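Local coordinates for protein adenosylmethionine-8-amino-7-oxononanoate aminotransferase (Methanocaldococcus jannaschii, PDB 6ZHK) that acts as a homodimeric, thermostable D-amino acid transaminase dependent on pyridoxal phosphate, and probably transfers the amino group of S-adenosylmethionine to 8-amino-7-oxononanoate in biotin biosynthesis, at residues Asn95-Ile108 / Gly341-Leu353. Residues are numbered along the deposited sequence; the frame is centred on the assembly and turned at random.
Sequences NVPSILLAKKLVDI and GNQLLCSAALATL. With MG (magnesium ion), chain C.
L101 enters helix 343-353 as a knob among C346, A349, L350 and L353. Its CG lies anti to the backbone N (chi1 177°), and its two methyls divide the hole: CD2 meets A349 CB at 3.7 Å, while CD1 reaches L353 CD1, the two leucine side chains crossing nearly at right angles. The packing is reciprocal. L350 lays CD2 over the backbone of L101, 3.6 Å from its CA, within a hole completed by P97, L100 and K104; L353 fits among L101, K104, L105 and I108. The helix axes approach to 8.3 Å and their N-to-C directions differ by 37°. In this fold-type I enzyme, helix 96-108 packs through L101, A102 and V106 on strand 115-119, an outermost strand of the chain's seven-stranded mixed sheet. Where the helices begin, a polar patch joins the apolar one, in which P97 CG touches Q343 CG at 3.7 Å. The amides of N95 and Q343 stack with planes 21° apart, and N95 ND2 donates to G341 O at 3.0 Å, almost straight and within its own amide plane, though above the carbonyl plane of the acceptor. The other branch of that amide, OD1, is the N-cap acceptor for S98 N at 3.0 Å, so both ends fix its rotation. Q343 OE1 takes a hydrogen bond from S88 N. Further out, V106 O binds magnesium with T109, P110, L113 and a water, and N95 joins a parallel beta ladder with the second subunit.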
loop_
_atom_site.group_PDB
_atom_site.type_symbol
_atom_site.label_atom_id
_atom_site.label_comp_id
_atom_site.label_asym_id
_atom_site.label_seq_id
_atom_site.Cartn_x
_atom_site.Cartn_y
_atom_site.Cartn_z
ATOM N N ASN A 95 10.716 16.375 -0.629
ATOM C CA ASN A 95 11.771 15.938 -1.550
ATOM C C ASN A 95 11.487 16.516 -2.924
ATOM O O ASN A 95 10.343 16.851 -3.220
ATOM C CB ASN A 95 12.061 14.439 -1.517
ATOM C CG ASN A 95 10.941 13.589 -2.093
ATOM O OD1 ASN A 95 10.429 13.897 -3.155
ATOM N ND2 ASN A 95 10.598 12.486 -1.449
ATOM N N VAL A 96 12.526 16.585 -3.781
ATOM C CA VAL A 96 12.326 17.337 -5.024
ATOM C C VAL A 96 11.329 16.678 -5.969
ATOM O O VAL A 96 10.469 17.364 -6.526
ATOM C CB VAL A 96 13.652 17.650 -5.743
ATOM C CG1 VAL A 96 13.401 18.391 -7.059
ATOM C CG2 VAL A 96 14.584 18.434 -4.794
ATOM N N PRO A 97 11.488 15.389 -6.330
ATOM C CA PRO A 97 10.619 14.743 -7.314
ATOM C C PRO A 97 9.144 14.809 -6.911
ATOM O O PRO A 97 8.269 15.105 -7.752
ATOM C CB PRO A 97 11.148 13.289 -7.265
ATOM C CG PRO A 97 12.593 13.442 -6.900
ATOM C CD PRO A 97 12.528 14.478 -5.803
ATOM N N SER A 98 8.856 14.623 -5.604
ATOM C CA SER A 98 7.458 14.638 -5.185
ATOM C C SER A 98 6.865 16.036 -5.403
ATOM O O SER A 98 5.683 16.157 -5.710
ATOM C CB SER A 98 7.326 14.197 -3.717
ATOM O OG SER A 98 7.767 15.226 -2.875
ATOM N N ILE A 99 7.699 17.098 -5.255
ATOM C CA ILE A 99 7.200 18.462 -5.394
ATOM C C ILE A 99 6.889 18.704 -6.860
ATOM O O ILE A 99 5.856 19.320 -7.186
ATOM C CB ILE A 99 8.201 19.503 -4.827
ATOM C CG1 ILE A 99 8.328 19.355 -3.304
ATOM C CG2 ILE A 99 7.744 20.919 -5.171
ATOM C CD1 ILE A 99 9.596 19.947 -2.695
ATOM N N LEU A 100 7.847 18.363 -7.745
ATOM C CA LEU A 100 7.618 18.602 -9.172
ATOM C C LEU A 100 6.401 17.809 -9.665
ATOM O O LEU A 100 5.568 18.277 -10.434
ATOM C CB LEU A 100 8.867 18.182 -9.953
ATOM C CG LEU A 100 10.174 18.885 -9.577
ATOM C CD1 LEU A 100 11.336 18.331 -10.392
ATOM C CD2 LEU A 100 10.039 20.381 -9.858
ATOM N N LEU A 101 6.300 16.557 -9.215
ATOM C CA LEU A 101 5.176 15.739 -9.615
ATOM C C LEU A 101 3.849 16.279 -9.057
ATOM O O LEU A 101 2.811 16.221 -9.775
ATOM C CB LEU A 101 5.420 14.315 -9.078
ATOM C CG LEU A 101 4.246 13.381 -9.379
ATOM C CD1 LEU A 101 3.984 13.300 -10.908
ATOM C CD2 LEU A 101 4.571 11.989 -8.826
ATOM N N ALA A 102 3.847 16.845 -7.829
ATOM C CA ALA A 102 2.554 17.265 -7.266
ATOM C C ALA A 102 2.039 18.437 -8.120
ATOM O O ALA A 102 0.870 18.527 -8.423
ATOM C CB ALA A 102 2.645 17.653 -5.793
ATOM N N LYS A 103 2.941 19.342 -8.501
ATOM C CA LYS A 103 2.512 20.452 -9.346
ATOM C C LYS A 103 1.990 19.920 -10.691
ATOM O O LYS A 103 0.983 20.395 -11.202
ATOM C CB LYS A 103 3.672 21.423 -9.532
ATOM C CG LYS A 103 3.371 22.565 -10.531
ATOM C CD LYS A 103 4.398 23.701 -10.413
ATOM C CE LYS A 103 4.298 24.743 -11.519
ATOM N NZ LYS A 103 2.893 25.008 -11.881
ATOM N N LYS A 104 2.671 18.951 -11.292
ATOM C CA LYS A 104 2.188 18.451 -12.572
ATOM C C LYS A 104 0.800 17.825 -12.438
ATOM O O LYS A 104 -0.051 17.986 -13.314
ATOM C CB LYS A 104 3.128 17.388 -13.142
ATOM C CG LYS A 104 4.510 17.843 -13.614
ATOM C CD LYS A 104 4.542 18.887 -14.718
ATOM C CE LYS A 104 5.905 18.897 -15.416
ATOM N NZ LYS A 104 6.146 20.222 -16.023
ATOM N N LEU A 105 0.587 17.033 -11.374
ATOM C CA LEU A 105 -0.694 16.359 -11.153
ATOM C C LEU A 105 -1.822 17.371 -10.949
ATOM O O LEU A 105 -2.881 17.174 -11.514
ATOM C CB LEU A 105 -0.604 15.417 -9.938
ATOM C CG LEU A 105 0.183 14.140 -10.225
ATOM C CD1 LEU A 105 0.442 13.350 -8.939
ATOM C CD2 LEU A 105 -0.462 13.267 -11.296
ATOM N N VAL A 106 -1.585 18.457 -10.183
ATOM C CA VAL A 106 -2.598 19.474 -9.957
ATOM C C VAL A 106 -2.937 20.125 -11.306
ATOM O O VAL A 106 -4.136 20.327 -11.604
ATOM C CB VAL A 106 -2.125 20.458 -8.856
ATOM C CG1 VAL A 106 -2.951 21.750 -8.793
ATOM C CG2 VAL A 106 -2.142 19.767 -7.446
ATOM N N ASP A 107 -1.857 20.428 -12.068
ATOM C CA ASP A 107 -2.003 21.132 -13.355
ATOM C C ASP A 107 -2.739 20.284 -14.391
ATOM O O ASP A 107 -3.448 20.851 -15.204
ATOM C CB ASP A 107 -0.660 21.646 -13.905
ATOM C CG ASP A 107 -0.108 22.814 -13.107
ATOM O OD1 ASP A 107 -0.897 23.415 -12.263
ATOM O OD2 ASP A 107 1.094 23.090 -13.269
ATOM N N ILE A 108 -2.554 18.956 -14.426
ATOM C CA ILE A 108 -3.251 18.209 -15.468
ATOM C C ILE A 108 -4.639 17.752 -15.055
ATOM O O ILE A 108 -5.345 17.204 -15.890
ATOM C CB ILE A 108 -2.488 16.979 -15.959
ATOM C CG1 ILE A 108 -2.173 16.058 -14.785
ATOM C CG2 ILE A 108 -1.262 17.368 -16.774
ATOM C CD1 ILE A 108 -1.549 14.777 -15.260
ATOM N N GLY A 341 5.403 9.535 -0.992
ATOM C CA GLY A 341 6.213 10.404 -1.856
ATOM C C GLY A 341 7.620 9.896 -2.212
ATOM O O GLY A 341 8.516 10.694 -2.557
ATOM N N ASN A 342 7.869 8.581 -2.192
ATOM C CA ASN A 342 9.203 8.033 -2.452
ATOM C C ASN A 342 9.772 8.553 -3.802
ATOM O O ASN A 342 9.058 8.614 -4.804
ATOM C CB ASN A 342 9.070 6.495 -2.495
ATOM C CG ASN A 342 10.277 5.822 -3.092
ATOM O OD1 ASN A 342 10.434 5.734 -4.288
ATOM N ND2 ASN A 342 11.055 5.185 -2.237
ATOM N N GLN A 343 11.049 8.941 -3.856
ATOM C CA GLN A 343 11.629 9.582 -5.046
ATOM C C GLN A 343 11.635 8.680 -6.287
ATOM O O GLN A 343 11.345 9.162 -7.374
ATOM C CB GLN A 343 13.057 10.119 -4.820
ATOM C CG GLN A 343 13.085 11.343 -3.905
ATOM C CD GLN A 343 13.239 11.021 -2.432
ATOM O OE1 GLN A 343 12.555 10.164 -1.846
ATOM N NE2 GLN A 343 14.004 11.860 -1.783
ATOM N N LEU A 344 11.996 7.395 -6.137
ATOM C CA LEU A 344 11.909 6.494 -7.295
ATOM C C LEU A 344 10.486 6.413 -7.864
ATOM O O LEU A 344 10.293 6.509 -9.090
ATOM C CB LEU A 344 12.439 5.117 -6.921
ATOM C CG LEU A 344 13.896 5.107 -6.449
ATOM C CD1 LEU A 344 14.323 3.663 -6.219
ATOM C CD2 LEU A 344 14.887 5.868 -7.455
ATOM N N LEU A 345 9.453 6.292 -6.983
ATOM C CA LEU A 345 8.084 6.195 -7.470
ATOM C C LEU A 345 7.786 7.468 -8.239
ATOM O O LEU A 345 7.189 7.409 -9.308
ATOM C CB LEU A 345 7.039 6.058 -6.331
ATOM C CG LEU A 345 7.375 5.009 -5.266
ATOM C CD1 LEU A 345 6.242 4.823 -4.263
ATOM C CD2 LEU A 345 7.630 3.654 -5.908
ATOM N N CYS A 346 8.200 8.626 -7.688
ATOM C CA CYS A 346 7.737 9.867 -8.291
ATOM C C CYS A 346 8.516 10.134 -9.585
ATOM O O CYS A 346 7.992 10.734 -10.551
ATOM C CB CYS A 346 8.017 11.018 -7.322
ATOM S SG CYS A 346 6.893 11.043 -5.900
ATOM N N SER A 347 9.750 9.666 -9.625
ATOM C CA SER A 347 10.541 9.834 -10.855
ATOM C C SER A 347 9.875 9.092 -12.026
ATOM O O SER A 347 9.827 9.666 -13.126
ATOM C CB SER A 347 11.961 9.384 -10.636
ATOM O OG SER A 347 12.014 7.955 -10.576
ATOM N N ALA A 348 9.350 7.853 -11.811
ATOM C CA ALA A 348 8.669 7.121 -12.881
ATOM C C ALA A 348 7.463 7.926 -13.359
ATOM O O ALA A 348 7.210 8.023 -14.576
ATOM C CB ALA A 348 8.289 5.713 -12.521
ATOM N N ALA A 349 6.693 8.480 -12.405
ATOM C CA ALA A 349 5.496 9.205 -12.798
ATOM C C ALA A 349 5.828 10.470 -13.580
ATOM O O ALA A 349 5.074 10.845 -14.487
ATOM C CB ALA A 349 4.633 9.558 -11.594
ATOM N N LEU A 350 6.879 11.198 -13.156
ATOM C CA LEU A 350 7.297 12.395 -13.871
ATOM C C LEU A 350 7.594 12.052 -15.317
ATOM O O LEU A 350 7.113 12.751 -16.222
ATOM C CB LEU A 350 8.528 13.027 -13.195
ATOM C CG LEU A 350 8.227 13.839 -11.938
ATOM C CD1 LEU A 350 9.525 14.190 -11.194
ATOM C CD2 LEU A 350 7.461 15.135 -12.276
ATOM N N ALA A 351 8.364 10.958 -15.525
ATOM C CA ALA A 351 8.673 10.563 -16.894
ATOM C C ALA A 351 7.399 10.231 -17.666
ATOM O O ALA A 351 7.280 10.592 -18.845
ATOM C CB ALA A 351 9.619 9.384 -16.971
ATOM N N THR A 352 6.469 9.527 -16.989
ATOM C CA THR A 352 5.217 9.145 -17.608
ATOM C C THR A 352 4.492 10.383 -18.123
ATOM O O THR A 352 4.030 10.387 -19.289
ATOM C CB THR A 352 4.363 8.239 -16.717
ATOM O OG1 THR A 352 5.139 7.073 -16.468
ATOM C CG2 THR A 352 3.067 7.758 -17.352
ATOM N N LEU A 353 4.331 11.390 -17.254
ATOM C CA LEU A 353 3.540 12.545 -17.666
ATOM C C LEU A 353 4.235 13.259 -18.812
ATOM O O LEU A 353 3.575 13.851 -19.680
ATOM C CB LEU A 353 3.346 13.523 -16.512
ATOM C CG LEU A 353 2.372 13.029 -15.447
ATOM C CD1 LEU A 353 2.410 13.918 -14.204
ATOM C CD2 LEU A 353 0.988 12.943 -16.036
HETATM MG MG MG C . -6.175 20.164 -10.774
HETATM O O HOH W 1 14.927 14.188 -3.421
HETATM O O HOH W 2 -5.891 22.268 -10.713
#